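Local coordinates for lasso peptide isopeptidase AtxE2 (Asticcacaulis excentricus, PDB 5TXE), which hydrolyses the isopeptide bond of the lasso peptides astexin-2 and astexin-3, recognising mainly their threaded loop and converting them to linear peptides, at residues Y231-L236 and P246-R251. The protein carries 1 engineered substitution. Residues are numbered along the deposited sequence; the frame is centred on the assembly and turned at random.
Sequences YQVLDL and PTEVAR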
ATOM      1  N   TYR A 231      23.260 -18.225  -3.204  1.00 36.62           N
ATOM      2  CA  TYR A 231      22.250 -19.302  -3.361  1.00 33.03           C
ATOM      3  C   TYR A 231      22.828 -20.540  -2.757  1.00 35.30           C
ATOM      4  O   TYR A 231      23.984 -20.811  -2.969  1.00 39.14           O
ATOM      5  CB  TYR A 231      21.941 -19.554  -4.829  1.00 32.21           C
ATOM      6  CG  TYR A 231      21.464 -18.294  -5.459  1.00 34.86           C
ATOM      7  CD1 TYR A 231      20.125 -17.945  -5.382  1.00 35.55           C
ATOM      8  CD2 TYR A 231      22.358 -17.407  -6.112  1.00 34.65           C
ATOM      9  CE1 TYR A 231      19.677 -16.743  -5.913  1.00 37.48           C
ATOM     10  CE2 TYR A 231      21.916 -16.197  -6.646  1.00 33.43           C
ATOM     11  CZ  TYR A 231      20.567 -15.884  -6.552  1.00 35.04           C
ATOM     12  OH  TYR A 231      20.037 -14.720  -7.046  1.00 36.05           O
ATOM     13  N   GLN A 232      22.032 -21.295  -2.014  1.00 34.94           N
ATOM     14  CA  GLN A 232      22.479 -22.552  -1.430  1.00 34.99           C
ATOM     15  C   GLN A 232      21.349 -23.548  -1.518  1.00 30.22           C
ATOM     16  O   GLN A 232      20.175 -23.161  -1.623  1.00 29.94           O
ATOM     17  CB  GLN A 232      22.832 -22.382   0.066  1.00 41.43           C
ATOM     18  CG  GLN A 232      23.995 -21.485   0.463  1.00 50.63           C
ATOM     19  CD  GLN A 232      25.285 -22.254   0.671  1.00 56.44           C
ATOM     20  OE1 GLN A 232      25.505 -22.914   1.695  1.00 64.50           O
ATOM     21  NE2 GLN A 232      26.154 -22.144  -0.287  1.00 61.67           N
ATOM     22  N   VAL A 233      21.689 -24.830  -1.444  1.00 29.64           N
ATOM     23  CA  VAL A 233      20.703 -25.893  -1.517  1.00 31.93           C
ATOM     24  C   VAL A 233      20.825 -26.757  -0.298  1.00 33.16           C
ATOM     25  O   VAL A 233      21.931 -27.138   0.083  1.00 33.88           O
ATOM     26  CB  VAL A 233      20.930 -26.790  -2.751  1.00 35.48           C
ATOM     27  CG1 VAL A 233      19.919 -27.923  -2.770  1.00 36.11           C
ATOM     28  CG2 VAL A 233      20.773 -25.957  -4.008  1.00 36.74           C
ATOM     29  N   LEU A 234      19.679 -27.091   0.283  1.00 34.31           N
ATOM     30  CA  LEU A 234      19.629 -27.932   1.420  1.00 38.64           C
ATOM     31  C   LEU A 234      18.882 -29.197   1.090  1.00 41.23           C
ATOM     32  O   LEU A 234      17.744 -29.141   0.664  1.00 35.30           O
ATOM     33  CB  LEU A 234      18.907 -27.230   2.588  1.00 40.06           C
ATOM     34  CG  LEU A 234      18.755 -28.188   3.777  1.00 42.73           C
ATOM     35  CD1 LEU A 234      19.920 -28.065   4.708  1.00 43.35           C
ATOM     36  CD2 LEU A 234      17.464 -27.966   4.558  1.00 48.81           C
ATOM     37  N   ASP A 235      19.503 -30.342   1.372  1.00 49.37           N
ATOM     38  CA  ASP A 235      18.826 -31.655   1.294  1.00 50.61           C
ATOM     39  C   ASP A 235      18.203 -31.947   2.644  1.00 46.30           C
ATOM     40  O   ASP A 235      18.893 -32.167   3.603  1.00 47.04           O
ATOM     41  CB  ASP A 235      19.870 -32.727   0.927  1.00 58.34           C
ATOM     42  CG  ASP A 235      19.284 -34.159   0.779  1.00 62.26           C
ATOM     43  OD1 ASP A 235      18.102 -34.464   1.153  1.00 57.84           O
ATOM     44  OD2 ASP A 235      20.074 -34.984   0.280  1.00 66.23           O
ATOM     45  N   LEU A 236      16.890 -31.946   2.721  1.00 51.28           N
ATOM     46  CA  LEU A 236      16.216 -32.120   3.993  1.00 51.27           C
ATOM     47  C   LEU A 236      16.386 -33.501   4.590  1.00 55.49           C
ATOM     48  O   LEU A 236      16.186 -33.672   5.756  1.00 53.13           O
ATOM     49  CB  LEU A 236      14.733 -31.875   3.830  1.00 50.58           C
ATOM     50  CG  LEU A 236      14.313 -30.446   3.529  1.00 52.22           C
ATOM     51  CD1 LEU A 236      12.864 -30.433   3.073  1.00 57.15           C
ATOM     52  CD2 LEU A 236      14.470 -29.581   4.746  1.00 55.45           C
ATOM     53  N   PRO A 246      23.781 -23.317 -11.807  1.00 61.07           N
ATOM     54  CA  PRO A 246      23.141 -22.185 -12.538  1.00 56.65           C
ATOM     55  C   PRO A 246      21.717 -22.426 -12.962  1.00 54.76           C
ATOM     56  O   PRO A 246      20.906 -21.524 -13.008  1.00 57.70           O
ATOM     57  CB  PRO A 246      24.038 -22.022 -13.742  1.00 60.13           C
ATOM     58  CG  PRO A 246      25.410 -22.395 -13.194  1.00 63.47           C
ATOM     59  CD  PRO A 246      25.126 -23.600 -12.333  1.00 64.03           C
ATOM     60  N   THR A 247      21.423 -23.671 -13.230  1.00 53.94           N
ATOM     61  CA  THR A 247      20.103 -24.111 -13.596  1.00 57.40           C
ATOM     62  C   THR A 247      19.105 -24.009 -12.438  1.00 55.31           C
ATOM     63  O   THR A 247      17.955 -23.504 -12.573  1.00 49.15           O
ATOM     64  CB  THR A 247      20.223 -25.623 -13.961  1.00 64.71           C
ATOM     65  OG1 THR A 247      21.493 -25.849 -14.609  1.00 62.92           O
ATOM     66  CG2 THR A 247      19.050 -26.100 -14.808  1.00 63.29           C
ATOM     67  N   GLU A 248      19.532 -24.572 -11.314  1.00 49.76           N
ATOM     68  CA  GLU A 248      18.807 -24.433 -10.053  1.00 51.74           C
ATOM     69  C   GLU A 248      18.582 -22.966  -9.629  1.00 43.82           C
ATOM     70  O   GLU A 248      17.482 -22.567  -9.234  1.00 40.50           O
ATOM     71  CB  GLU A 248      19.583 -25.150  -8.968  1.00 49.83           C
ATOM     72  CG  GLU A 248      19.478 -26.661  -9.130  1.00 48.79           C
ATOM     73  CD  GLU A 248      20.462 -27.374  -8.242  1.00 48.38           C
ATOM     74  OE1 GLU A 248      21.427 -26.726  -7.794  1.00 48.17           O
ATOM     75  OE2 GLU A 248      20.269 -28.560  -7.967  1.00 50.57           O
ATOM     76  N   VAL A 249      19.641 -22.178  -9.742  1.00 40.64           N
ATOM     77  CA  VAL A 249      19.586 -20.783  -9.459  1.00 44.21           C
ATOM     78  C   VAL A 249      18.542 -20.074 -10.310  1.00 49.63           C
ATOM     79  O   VAL A 249      17.690 -19.351  -9.759  1.00 50.28           O
ATOM     80  CB  VAL A 249      20.925 -20.127  -9.695  1.00 43.79           C
ATOM     81  CG1 VAL A 249      20.755 -18.613  -9.724  1.00 47.03           C
ATOM     82  CG2 VAL A 249      21.931 -20.546  -8.630  1.00 47.20           C
ATOM     83  N   ALA A 250      18.585 -20.250 -11.625  1.00 49.13           N
ATOM     84  CA  ALA A 250      17.530 -19.649 -12.452  1.00 52.37           C
ATOM     85  C   ALA A 250      16.113 -20.108 -12.027  1.00 49.28           C
ATOM     86  O   ALA A 250      15.177 -19.317 -12.060  1.00 51.94           O
ATOM     87  CB  ALA A 250      17.803 -19.914 -13.917  1.00 59.58           C
ATOM     88  N   ARG A 251      15.928 -21.352 -11.582  1.00 54.92           N
ATOM     89  CA  ARG A 251      14.572 -21.765 -11.064  1.00 59.37           C
ATOM     90  C   ARG A 251      14.097 -20.914  -9.857  1.00 57.84           C
ATOM     91  O   ARG A 251      12.902 -20.873  -9.522  1.00 51.55           O
ATOM     92  CB  ARG A 251      14.447 -23.276 -10.706  1.00 66.70           C
ATOM     93  CG  ARG A 251      13.294 -23.974 -11.453  1.00 76.24           C
ATOM     94  CD  ARG A 251      12.706 -25.262 -10.876  1.00 82.71           C
ATOM     95  NE  ARG A 251      13.691 -26.339 -10.731  1.00 88.68           N
ATOM     96  CZ  ARG A 251      13.418 -27.519 -10.159  1.00 85.83           C
ATOM     97  NH1 ARG A 251      12.198 -27.768  -9.668  1.00 81.81           N
ATOM     98  NH2 ARG A 251      14.367 -28.450 -10.058  1.00 72.60           N
TER
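Val249 presses both of its methyls against Tyr231, a compact example of a helix packing on a β-strand through a few side chains. The first kind of contact is CH-π: CG1 of Val249 stands over the middle of the Tyr231 ring, 4.0 Å from its centroid and only 8° off the normal. CG2 of Val249 adds plain apolar packing at the root of the ring, 3.9 Å from Tyr231 CG and as close to its CB. With Tyr231 CG anti to the carbonyl carbon (chi1 -58°) the ring leans out over the helix, and chi2 near -85° turns a face to Val249. Replaced by an alanine, this tyrosine would probably leave the methyls of Val249 without their aromatic cover and open a gap between strand and helix.

A second, smaller contact joins Val233 to Glu248, whose extended chain brings OE1 to 3.9 Å from Val233 CG2. This is van der Waals contact; the carboxylate makes its polar bonds with Arg242, salt-bridged to OE2, and with the backbone N of Thr245, hydrogen-bonded to OE1. The glutamate thus ties the first turn of its helix to the residues leading into it.

Strand 230-235 pairs with outermost strand 240-243, which leads into helix 246-253, running across strand 230-235. Their four-stranded antiparallel sheet is consistent with one blade of the N-terminal β-propeller of prolyl oligopeptidase-family enzymes, the helix packing on its last hairpin.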